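Local coordinates for ferric iron-binding protein HitA (PDB 6IWF) that binds ferric iron and probably passes it on for import into the cell, with a likely part in gallium uptake, at residues L125-F136 with G186-N194; Y214-V224 with K277-L287. All coordinates share one frame; numbering follows the deposited sequence.

Contact 1 of 2, residues L125-F136 with G186-N194; sequences LSDPSWSGRFGF and GEVDMALIN
R133 and D189, each one residue ahead of its strand, form a salt bridge. NE (2.8 Å) and NH2 (2.9 Å) of R133 both close on the single oxygen OD2 of D189, which lies in the guanidinium plane while the carboxylate is turned 81° against it. NE meets the anti lone pair of OD2; NH2 comes from above the carboxylate plane. The arginine is long enough to bend at chi3 (74°) and present this edge. Beside the pair, a water joins G132 O to D189 N.

Further along, the backbones pair in parallel. G135 N donates to M190 O at 2.9 Å, and G135 O accepts from L192 N at 3.0 Å, whereas the bond from M190 N to R133 O is weak. G135 thus gives both its N-H and its C=O to the neighbouring strand.

Apolar groups fill one face. The F134 CB and M190 CG atoms approach to 3.3 Å, and flexible M190 curls so that its SD makes an oblique Met-aromatic contact with W130. L125 and L192 meet tip to tip, L125 CD1 to L192 CD2 at 3.8 Å, with CD2 of L125 also against the W130 and F134 rings.

Strands 134-136 and 190-194 are thus parallel neighbours joined through a mostly helical connection, the alpha/beta architecture of a periplasmic binding-protein lobe.

Contact 2 of 2, residues Y214-V224 with K277-L287; sequences YFGNQDPGALV and KPFAELDPPKL
Q218 N donates to D283 O at 2.8 Å, with the donor nearly in line with the carbonyl. A type I' turn from G216 to D219 presents this N-H; its first residue, G216, has a positive phi that favours glycine, and its CA makes a CA-H...O contact with L282 O. Waters extend the polar seam. One joins N217 N to D283 OD2, another ties Q218 NE2 to both D283 OD1 and P284 O, and a third links Q218 OE1 to K286 N. Extended beyond CG, the glutamine carries its amide out to the last two of these waters, while its CG lies 3.5 Å from P284 O.

The apolar half begins at Y214, whose ring receives K277 CD over one face, 3.8 Å from the centroid and 17° off the normal: a CH-pi contact. With CG anti to the backbone N (chi1 -173°) and a bend at chi2, the lysine sets its CB and CD against the ring, and NZ turns back in a weak bond to E281 O. L282 divides its branches, CD2 meeting Y214 CD2 at 3.7 Å and CD1 meeting V224 CG2 at 4.0 Å. V224, branched at CB, also sends CG2 to P284 CB (3.8 Å) and CG1 to the edge of the F279 ring. P285, compact and without an N-H to satisfy, packs CD against A222 CB at 4.0 Å, and L223 crosses L287 at about a right angle.

Around this seam, Y214 and V224 rest on strand 97-108, and F279 meets Y264 edge-to-face. D219 is held by S121 OG and L122 N, while P220, P285 and L287 pack on helix 141-154.

In the fold
Contact 1 closes before contact 2 opens along the chain, and their centres lie 20 Å apart; the nearest atoms are about 4 Å apart without touching. Strand 97-108 connects them: it pairs antiparallel with 190-194 of contact 1 and with strands 211-213 and 224-231, which flank the first loop of contact 2. Helix 141-154 follows strand 134-136 and packs against the loops of contact 2. In the sequence between them comes helix 196-205, opening with Y196 and Y197, which bind ferric iron, though none is bound in this model. A191 is about 9 Å from Y197, and Y214 about 9 Å from Y196, side chain to side chain, so each contact has one edge near an iron-binding tyrosine.

Contact 1 of 2, residues L125-F136 with G186-N194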
loop_
_atom_site.group_PDB
_atom_site.type_symbol
_atom_site.label_atom_id
_atom_site.label_comp_id
_atom_site.label_asym_id
_atom_site.label_seq_id
_atom_site.Cartn_x
_atom_site.Cartn_y
_atom_site.Cartn_z
ATOM N N LEU A 125 10.785 -11.675 15.241
ATOM C CA LEU A 125 11.969 -11.132 14.573
ATOM C C LEU A 125 12.747 -10.154 15.444
ATOM O O LEU A 125 13.841 -9.723 15.051
ATOM C CB LEU A 125 11.554 -10.459 13.257
ATOM C CG LEU A 125 11.195 -11.489 12.195
ATOM C CD1 LEU A 125 10.720 -10.807 10.922
ATOM C CD2 LEU A 125 12.402 -12.387 11.895
ATOM N N SER A 126 12.216 -9.785 16.603
ATOM C CA SER A 126 12.988 -8.987 17.545
ATOM C C SER A 126 13.935 -9.841 18.380
ATOM O O SER A 126 14.741 -9.293 19.142
ATOM C CB SER A 126 12.033 -8.196 18.452
ATOM O OG SER A 126 11.196 -9.075 19.193
ATOM N N ASP A 127 13.877 -11.161 18.238
ATOM C CA ASP A 127 14.731 -12.071 19.001
ATOM C C ASP A 127 16.144 -12.078 18.419
ATOM O O ASP A 127 16.310 -12.056 17.201
ATOM C CB ASP A 127 14.146 -13.487 18.978
ATOM C CG ASP A 127 14.847 -14.426 19.932
ATOM O OD1 ASP A 127 14.418 -14.502 21.114
ATOM O OD2 ASP A 127 15.827 -15.081 19.505
ATOM N N PRO A 128 17.186 -12.122 19.262
ATOM C CA PRO A 128 18.554 -12.073 18.722
ATOM C C PRO A 128 18.890 -13.201 17.753
ATOM O O PRO A 128 19.808 -13.037 16.938
ATOM C CB PRO A 128 19.436 -12.137 19.983
ATOM C CG PRO A 128 18.556 -11.639 21.093
ATOM C CD PRO A 128 17.155 -12.075 20.736
ATOM N N SER A 129 18.179 -14.330 17.793
ATOM C CA SER A 129 18.518 -15.426 16.887
ATOM C C SER A 129 18.348 -15.041 15.418
ATOM O O SER A 129 18.995 -15.639 14.552
ATOM C CB SER A 129 17.680 -16.668 17.210
ATOM O OG SER A 129 16.296 -16.454 16.982
ATOM N N TRP A 130 17.515 -14.045 15.112
ATOM C CA TRP A 130 17.312 -13.630 13.728
ATOM C C TRP A 130 18.275 -12.544 13.282
ATOM O O TRP A 130 18.167 -12.069 12.148
ATOM C CB TRP A 130 15.865 -13.156 13.537
ATOM C CG TRP A 130 14.931 -14.252 13.847
ATOM C CD1 TRP A 130 14.128 -14.357 14.946
ATOM C CD2 TRP A 130 14.743 -15.455 13.094
ATOM N NE1 TRP A 130 13.425 -15.530 14.904
ATOM C CE2 TRP A 130 13.787 -16.226 13.777
ATOM C CE3 TRP A 130 15.274 -15.943 11.891
ATOM C CZ2 TRP A 130 13.352 -17.467 13.307
ATOM C CZ3 TRP A 130 14.836 -17.177 11.423
ATOM C CH2 TRP A 130 13.893 -17.924 12.140
ATOM N N SER A 131 19.224 -12.150 14.133
ATOM C CA SER A 131 20.119 -11.056 13.786
ATOM C C SER A 131 20.835 -11.322 12.460
ATOM O O SER A 131 21.424 -12.389 12.258
ATOM C CB SER A 131 21.143 -10.845 14.903
ATOM O OG SER A 131 21.980 -9.751 14.573
ATOM N N GLY A 132 20.783 -10.345 11.554
ATOM C CA GLY A 132 21.463 -10.456 10.279
ATOM C C GLY A 132 20.756 -11.306 9.245
ATOM O O GLY A 132 21.229 -11.381 8.096
ATOM N N ARG A 133 19.641 -11.942 9.601
ATOM C CA ARG A 133 18.972 -12.879 8.710
ATOM C C ARG A 133 17.810 -12.270 7.940
ATOM O O ARG A 133 17.253 -12.950 7.075
ATOM C CB ARG A 133 18.465 -14.095 9.491
ATOM C CG ARG A 133 19.574 -14.869 10.197
ATOM C CD ARG A 133 19.143 -16.282 10.541
ATOM N NE ARG A 133 19.095 -17.127 9.355
ATOM C CZ ARG A 133 18.777 -18.416 9.367
ATOM N NH1 ARG A 133 18.461 -19.014 10.516
ATOM N NH2 ARG A 133 18.781 -19.109 8.231
ATOM N N PHE A 134 17.424 -11.028 8.220
ATOM C CA PHE A 134 16.267 -10.468 7.539
ATOM C C PHE A 134 16.465 -8.998 7.233
ATOM O O PHE A 134 17.121 -8.263 7.972
ATOM C CB PHE A 134 14.960 -10.639 8.326
ATOM C CG PHE A 134 14.878 -9.849 9.600
ATOM C CD1 PHE A 134 15.502 -10.306 10.750
ATOM C CD2 PHE A 134 14.124 -8.680 9.663
ATOM C CE1 PHE A 134 15.402 -9.592 11.948
ATOM C CE2 PHE A 134 14.027 -7.955 10.850
ATOM C CZ PHE A 134 14.666 -8.420 11.999
ATOM N N GLY A 135 15.873 -8.589 6.123
ATOM C CA GLY A 135 15.877 -7.207 5.696
ATOM C C GLY A 135 14.514 -6.583 5.912
ATOM O O GLY A 135 13.485 -7.271 5.904
ATOM N N PHE A 136 14.511 -5.268 6.096
ATOM C CA PHE A 136 13.275 -4.504 6.103
ATOM C C PHE A 136 13.598 -3.085 5.657
ATOM O O PHE A 136 14.763 -2.683 5.609
ATOM C CB PHE A 136 12.586 -4.533 7.475
ATOM C CG PHE A 136 13.303 -3.768 8.578
ATOM C CD1 PHE A 136 14.567 -4.132 9.005
ATOM C CD2 PHE A 136 12.662 -2.732 9.231
ATOM C CE1 PHE A 136 15.203 -3.445 10.045
ATOM C CE2 PHE A 136 13.275 -2.045 10.281
ATOM C CZ PHE A 136 14.546 -2.405 10.690
ATOM N N GLY A 186 20.522 -14.131 -2.707
ATOM C CA GLY A 186 21.246 -14.800 -1.646
ATOM C C GLY A 186 22.036 -13.901 -0.725
ATOM O O GLY A 186 22.928 -14.385 -0.022
ATOM N N GLU A 187 21.741 -12.606 -0.696
ATOM C CA GLU A 187 22.483 -11.709 0.182
ATOM C C GLU A 187 21.899 -11.655 1.586
ATOM O O GLU A 187 22.627 -11.396 2.551
ATOM C CB GLU A 187 22.518 -10.305 -0.415
ATOM C CG GLU A 187 23.350 -10.220 -1.679
ATOM C CD GLU A 187 22.785 -9.222 -2.653
ATOM O OE1 GLU A 187 22.832 -9.484 -3.876
ATOM O OE2 GLU A 187 22.285 -8.176 -2.180
ATOM N N VAL A 188 20.603 -11.898 1.724
ATOM C CA VAL A 188 19.949 -11.921 3.025
ATOM C C VAL A 188 18.900 -13.017 2.955
ATOM O O VAL A 188 18.328 -13.276 1.891
ATOM C CB VAL A 188 19.341 -10.545 3.404
ATOM C CG1 VAL A 188 18.118 -10.192 2.519
ATOM C CG2 VAL A 188 18.983 -10.512 4.888
ATOM N N ASP A 189 18.675 -13.703 4.087
ATOM C CA ASP A 189 17.859 -14.915 4.043
ATOM C C ASP A 189 16.384 -14.608 3.809
ATOM O O ASP A 189 15.685 -15.409 3.182
ATOM C CB ASP A 189 18.006 -15.722 5.336
ATOM C CG ASP A 189 19.403 -16.309 5.521
ATOM O OD1 ASP A 189 20.233 -16.230 4.583
ATOM O OD2 ASP A 189 19.673 -16.852 6.618
ATOM N N MET A 190 15.885 -13.480 4.315
ATOM C CA MET A 190 14.465 -13.164 4.195
ATOM C C MET A 190 14.281 -11.650 4.217
ATOM O O MET A 190 15.196 -10.902 4.547
ATOM C CB MET A 190 13.657 -13.840 5.319
ATOM C CG MET A 190 14.028 -13.413 6.708
ATOM S SD MET A 190 13.381 -14.556 7.972
ATOM C CE MET A 190 13.756 -16.055 7.240
ATOM N N ALA A 191 13.074 -11.194 3.875
ATOM C CA ALA A 191 12.779 -9.768 3.953
ATOM C C ALA A 191 11.289 -9.554 4.161
ATOM O O ALA A 191 10.466 -10.308 3.632
ATOM C CB ALA A 191 13.236 -9.016 2.689
ATOM N N LEU A 192 10.967 -8.513 4.930
ATOM C CA LEU A 192 9.597 -8.083 5.184
ATOM C C LEU A 192 9.195 -7.103 4.091
ATOM O O LEU A 192 9.798 -6.034 3.975
ATOM C CB LEU A 192 9.518 -7.411 6.553
ATOM C CG LEU A 192 9.867 -8.284 7.759
ATOM C CD1 LEU A 192 9.919 -7.436 9.005
ATOM C CD2 LEU A 192 8.807 -9.391 7.898
ATOM N N ILE A 193 8.193 -7.463 3.281
ATOM C CA ILE A 193 7.800 -6.675 2.112
ATOM C C ILE A 193 6.322 -6.903 1.826
ATOM O O ILE A 193 5.698 -7.814 2.360
ATOM C CB ILE A 193 8.603 -7.038 0.838
ATOM C CG1 ILE A 193 8.446 -8.532 0.531
ATOM C CG2 ILE A 193 10.062 -6.633 0.946
ATOM C CD1 ILE A 193 8.683 -8.871 -0.929
ATOM N N ASN A 194 5.752 -6.054 0.974
ATOM C CA ASN A 194 4.428 -6.324 0.441
ATOM C C ASN A 194 4.510 -7.350 -0.681
ATOM O O ASN A 194 5.529 -7.473 -1.373
ATOM C CB ASN A 194 3.797 -5.036 -0.070
ATOM C CG ASN A 194 3.072 -4.281 1.023
ATOM O OD1 ASN A 194 2.537 -4.886 1.965
ATOM N ND2 ASN A 194 3.026 -2.965 0.897
HETATM O O HOH W 1 21.039 -13.389 5.934
#

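Contact 2 of 2, residues Y214-V224 with K277-L287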
loop_
_atom_site.group_PDB
_atom_site.type_symbol
_atom_site.label_atom_id
_atom_site.label_comp_id
_atom_site.label_asym_id
_atom_site.label_seq_id
_atom_site.Cartn_x
_atom_site.Cartn_y
_atom_site.Cartn_z
ATOM N N TYR A 214 3.441 -16.631 3.990
ATOM C CA TYR A 214 2.335 -15.861 4.542
ATOM C C TYR A 214 2.186 -16.228 6.010
ATOM O O TYR A 214 2.020 -17.409 6.343
ATOM C CB TYR A 214 1.042 -16.137 3.774
ATOM C CG TYR A 214 1.106 -15.617 2.377
ATOM C CD1 TYR A 214 1.787 -16.318 1.383
ATOM C CD2 TYR A 214 0.520 -14.405 2.047
ATOM C CE1 TYR A 214 1.858 -15.830 0.103
ATOM C CE2 TYR A 214 0.587 -13.910 0.768
ATOM C CZ TYR A 214 1.257 -14.619 -0.195
ATOM O OH TYR A 214 1.326 -14.106 -1.466
ATOM N N PHE A 215 2.258 -15.224 6.881
ATOM C CA PHE A 215 2.156 -15.497 8.314
ATOM C C PHE A 215 0.770 -16.021 8.677
ATOM O O PHE A 215 0.638 -16.929 9.512
ATOM C CB PHE A 215 2.464 -14.227 9.120
ATOM C CG PHE A 215 3.928 -13.902 9.239
ATOM C CD1 PHE A 215 4.786 -14.713 9.986
ATOM C CD2 PHE A 215 4.444 -12.765 8.636
ATOM C CE1 PHE A 215 6.144 -14.392 10.113
ATOM C CE2 PHE A 215 5.802 -12.449 8.749
ATOM C CZ PHE A 215 6.641 -13.253 9.497
ATOM N N GLY A 216 -0.268 -15.474 8.055
ATOM C CA GLY A 216 -1.638 -15.835 8.387
ATOM C C GLY A 216 -1.964 -15.676 9.857
ATOM O O GLY A 216 -1.336 -14.869 10.550
ATOM N N ASN A 217 -2.963 -16.432 10.338
ATOM C CA ASN A 217 -3.267 -16.584 11.768
ATOM C C ASN A 217 -3.499 -15.257 12.491
ATOM O O ASN A 217 -3.279 -15.159 13.704
ATOM C CB ASN A 217 -2.168 -17.383 12.472
ATOM C CG ASN A 217 -2.671 -18.069 13.719
ATOM O OD1 ASN A 217 -3.773 -18.623 13.732
ATOM N ND2 ASN A 217 -1.869 -18.035 14.782
ATOM N N GLN A 218 -3.979 -14.241 11.766
ATOM C CA GLN A 218 -4.182 -12.879 12.268
ATOM C C GLN A 218 -2.909 -12.300 12.855
ATOM O O GLN A 218 -2.966 -11.359 13.648
ATOM C CB GLN A 218 -5.311 -12.796 13.299
ATOM C CG GLN A 218 -6.655 -13.094 12.713
ATOM C CD GLN A 218 -7.783 -12.735 13.652
ATOM O OE1 GLN A 218 -7.564 -12.332 14.802
ATOM N NE2 GLN A 218 -9.000 -12.896 13.175
ATOM N N ASP A 219 -1.766 -12.841 12.436
ATOM C CA ASP A 219 -0.489 -12.284 12.841
ATOM C C ASP A 219 -0.386 -10.822 12.417
ATOM O O ASP A 219 -0.899 -10.435 11.365
ATOM C CB ASP A 219 0.657 -13.065 12.205
ATOM C CG ASP A 219 1.978 -12.798 12.888
ATOM O OD1 ASP A 219 2.133 -13.296 14.031
ATOM O OD2 ASP A 219 2.838 -12.084 12.288
ATOM N N PRO A 220 0.297 -9.979 13.195
ATOM C CA PRO A 220 0.479 -8.595 12.723
ATOM C C PRO A 220 1.179 -8.536 11.377
ATOM O O PRO A 220 0.907 -7.628 10.585
ATOM C CB PRO A 220 1.307 -7.937 13.839
ATOM C CG PRO A 220 0.997 -8.758 15.070
ATOM C CD PRO A 220 0.849 -10.187 14.548
ATOM N N GLY A 221 2.031 -9.508 11.068
ATOM C CA GLY A 221 2.718 -9.498 9.798
ATOM C C GLY A 221 1.894 -9.981 8.626
ATOM O O GLY A 221 2.432 -10.063 7.521
ATOM N N ALA A 222 0.619 -10.328 8.858
ATOM C CA ALA A 222 -0.339 -10.682 7.813
ATOM C C ALA A 222 -1.242 -9.499 7.447
ATOM O O ALA A 222 -2.283 -9.680 6.806
ATOM C CB ALA A 222 -1.174 -11.892 8.261
ATOM N N LEU A 223 -0.827 -8.288 7.819
ATOM C CA LEU A 223 -1.602 -7.075 7.611
ATOM C C LEU A 223 -1.971 -6.881 6.144
ATOM O O LEU A 223 -1.128 -7.021 5.253
ATOM C CB LEU A 223 -0.787 -5.881 8.098
ATOM C CG LEU A 223 -1.433 -4.511 7.956
ATOM C CD1 LEU A 223 -2.627 -4.392 8.894
ATOM C CD2 LEU A 223 -0.381 -3.386 8.221
ATOM N N VAL A 224 -3.235 -6.541 5.905
ATOM C CA VAL A 224 -3.710 -6.123 4.591
ATOM C C VAL A 224 -3.943 -4.618 4.649
ATOM O O VAL A 224 -4.549 -4.118 5.609
ATOM C CB VAL A 224 -4.988 -6.889 4.201
ATOM C CG1 VAL A 224 -5.706 -6.221 3.019
ATOM C CG2 VAL A 224 -4.643 -8.343 3.907
ATOM N N LYS A 277 -2.125 -15.510 -3.786
ATOM C CA LYS A 277 -2.748 -16.265 -2.710
ATOM C C LYS A 277 -4.195 -15.799 -2.566
ATOM O O LYS A 277 -4.444 -14.584 -2.521
ATOM C CB LYS A 277 -1.981 -16.062 -1.404
ATOM C CG LYS A 277 -2.455 -16.933 -0.260
ATOM C CD LYS A 277 -1.319 -17.787 0.265
ATOM C CE LYS A 277 -1.793 -18.694 1.392
ATOM N NZ LYS A 277 -2.398 -17.901 2.500
ATOM N N PRO A 278 -5.173 -16.709 -2.542
ATOM C CA PRO A 278 -6.577 -16.277 -2.476
ATOM C C PRO A 278 -6.834 -15.381 -1.272
ATOM O O PRO A 278 -6.413 -15.682 -0.148
ATOM C CB PRO A 278 -7.346 -17.598 -2.374
ATOM C CG PRO A 278 -6.448 -18.591 -3.053
ATOM C CD PRO A 278 -5.051 -18.170 -2.731
ATOM N N PHE A 279 -7.528 -14.266 -1.527
ATOM C CA PHE A 279 -7.744 -13.254 -0.491
ATOM C C PHE A 279 -8.409 -13.852 0.746
ATOM O O PHE A 279 -8.015 -13.552 1.877
ATOM C CB PHE A 279 -8.580 -12.111 -1.065
ATOM C CG PHE A 279 -8.636 -10.889 -0.192
ATOM C CD1 PHE A 279 -7.578 -10.000 -0.152
ATOM C CD2 PHE A 279 -9.756 -10.636 0.588
ATOM C CE1 PHE A 279 -7.630 -8.870 0.655
ATOM C CE2 PHE A 279 -9.817 -9.519 1.399
ATOM C CZ PHE A 279 -8.749 -8.628 1.425
ATOM N N ALA A 280 -9.397 -14.730 0.551
ATOM C CA ALA A 280 -10.088 -15.337 1.683
ATOM C C ALA A 280 -9.180 -16.226 2.528
ATOM O O ALA A 280 -9.531 -16.538 3.671
ATOM C CB ALA A 280 -11.292 -16.141 1.183
ATOM N N GLU A 281 -8.024 -16.636 2.009
ATOM C CA GLU A 281 -7.109 -17.502 2.747
ATOM C C GLU A 281 -6.074 -16.742 3.564
ATOM O O GLU A 281 -5.254 -17.377 4.239
ATOM C CB GLU A 281 -6.372 -18.438 1.789
ATOM C CG GLU A 281 -7.269 -19.417 1.055
ATOM C CD GLU A 281 -6.489 -20.291 0.087
ATOM O OE1 GLU A 281 -5.247 -20.386 0.231
ATOM O OE2 GLU A 281 -7.115 -20.873 -0.825
ATOM N N LEU A 282 -6.073 -15.408 3.509
ATOM C CA LEU A 282 -4.977 -14.652 4.107
ATOM C C LEU A 282 -5.048 -14.637 5.631
ATOM O O LEU A 282 -4.001 -14.562 6.289
ATOM C CB LEU A 282 -4.973 -13.227 3.562
ATOM C CG LEU A 282 -4.496 -13.109 2.112
ATOM C CD1 LEU A 282 -4.694 -11.668 1.622
ATOM C CD2 LEU A 282 -3.039 -13.528 1.998
ATOM N N ASP A 283 -6.249 -14.704 6.205
ATOM C CA ASP A 283 -6.448 -14.633 7.650
ATOM C C ASP A 283 -5.721 -13.418 8.261
ATOM O O ASP A 283 -4.948 -13.561 9.197
ATOM C CB ASP A 283 -5.974 -15.922 8.313
ATOM C CG ASP A 283 -6.604 -16.176 9.714
ATOM O OD1 ASP A 283 -7.594 -15.525 10.114
ATOM O OD2 ASP A 283 -6.098 -17.074 10.414
ATOM N N PRO A 284 -5.984 -12.211 7.749
ATOM C CA PRO A 284 -5.271 -11.028 8.254
ATOM C C PRO A 284 -5.827 -10.576 9.590
ATOM O O PRO A 284 -6.964 -10.917 9.967
ATOM C CB PRO A 284 -5.543 -9.964 7.173
ATOM C CG PRO A 284 -6.901 -10.337 6.644
ATOM C CD PRO A 284 -6.931 -11.852 6.674
ATOM N N PRO A 285 -5.059 -9.787 10.328
ATOM C CA PRO A 285 -5.602 -9.145 11.527
ATOM C C PRO A 285 -6.802 -8.280 11.168
ATOM O O PRO A 285 -6.939 -7.796 10.042
ATOM C CB PRO A 285 -4.421 -8.302 12.043
ATOM C CG PRO A 285 -3.532 -8.107 10.843
ATOM C CD PRO A 285 -3.702 -9.311 9.987
ATOM N N LYS A 286 -7.705 -8.122 12.134
ATOM C CA LYS A 286 -8.951 -7.389 11.909
ATOM C C LYS A 286 -8.712 -5.887 12.093
ATOM O O LYS A 286 -9.156 -5.260 13.057
ATOM C CB LYS A 286 -10.033 -7.912 12.847
ATOM C CG LYS A 286 -10.273 -9.409 12.716
ATOM C CD LYS A 286 -10.943 -9.743 11.378
ATOM C CE LYS A 286 -11.534 -11.152 11.395
ATOM N NZ LYS A 286 -12.105 -11.539 10.070
ATOM N N LEU A 287 -7.981 -5.306 11.136
ATOM C CA LEU A 287 -7.671 -3.881 11.135
ATOM C C LEU A 287 -8.112 -3.272 9.816
ATOM O O LEU A 287 -7.690 -3.735 8.755
ATOM C CB LEU A 287 -6.182 -3.601 11.313
ATOM C CG LEU A 287 -5.556 -4.065 12.625
ATOM C CD1 LEU A 287 -4.040 -4.088 12.497
ATOM C CD2 LEU A 287 -5.996 -3.147 13.744
HETATM O O HOH W 2 -0.572 -12.881 -2.853
HETATM O O HOH W 3 -0.914 -13.993 5.641
HETATM O O HOH W 4 -4.133 -18.706 8.970
HETATM O O HOH W 5 -8.736 -12.924 9.901
HETATM O O HOH W 6 -7.082 -9.311 14.650
HETATM O O HOH W 7 -5.413 -6.480 8.061
#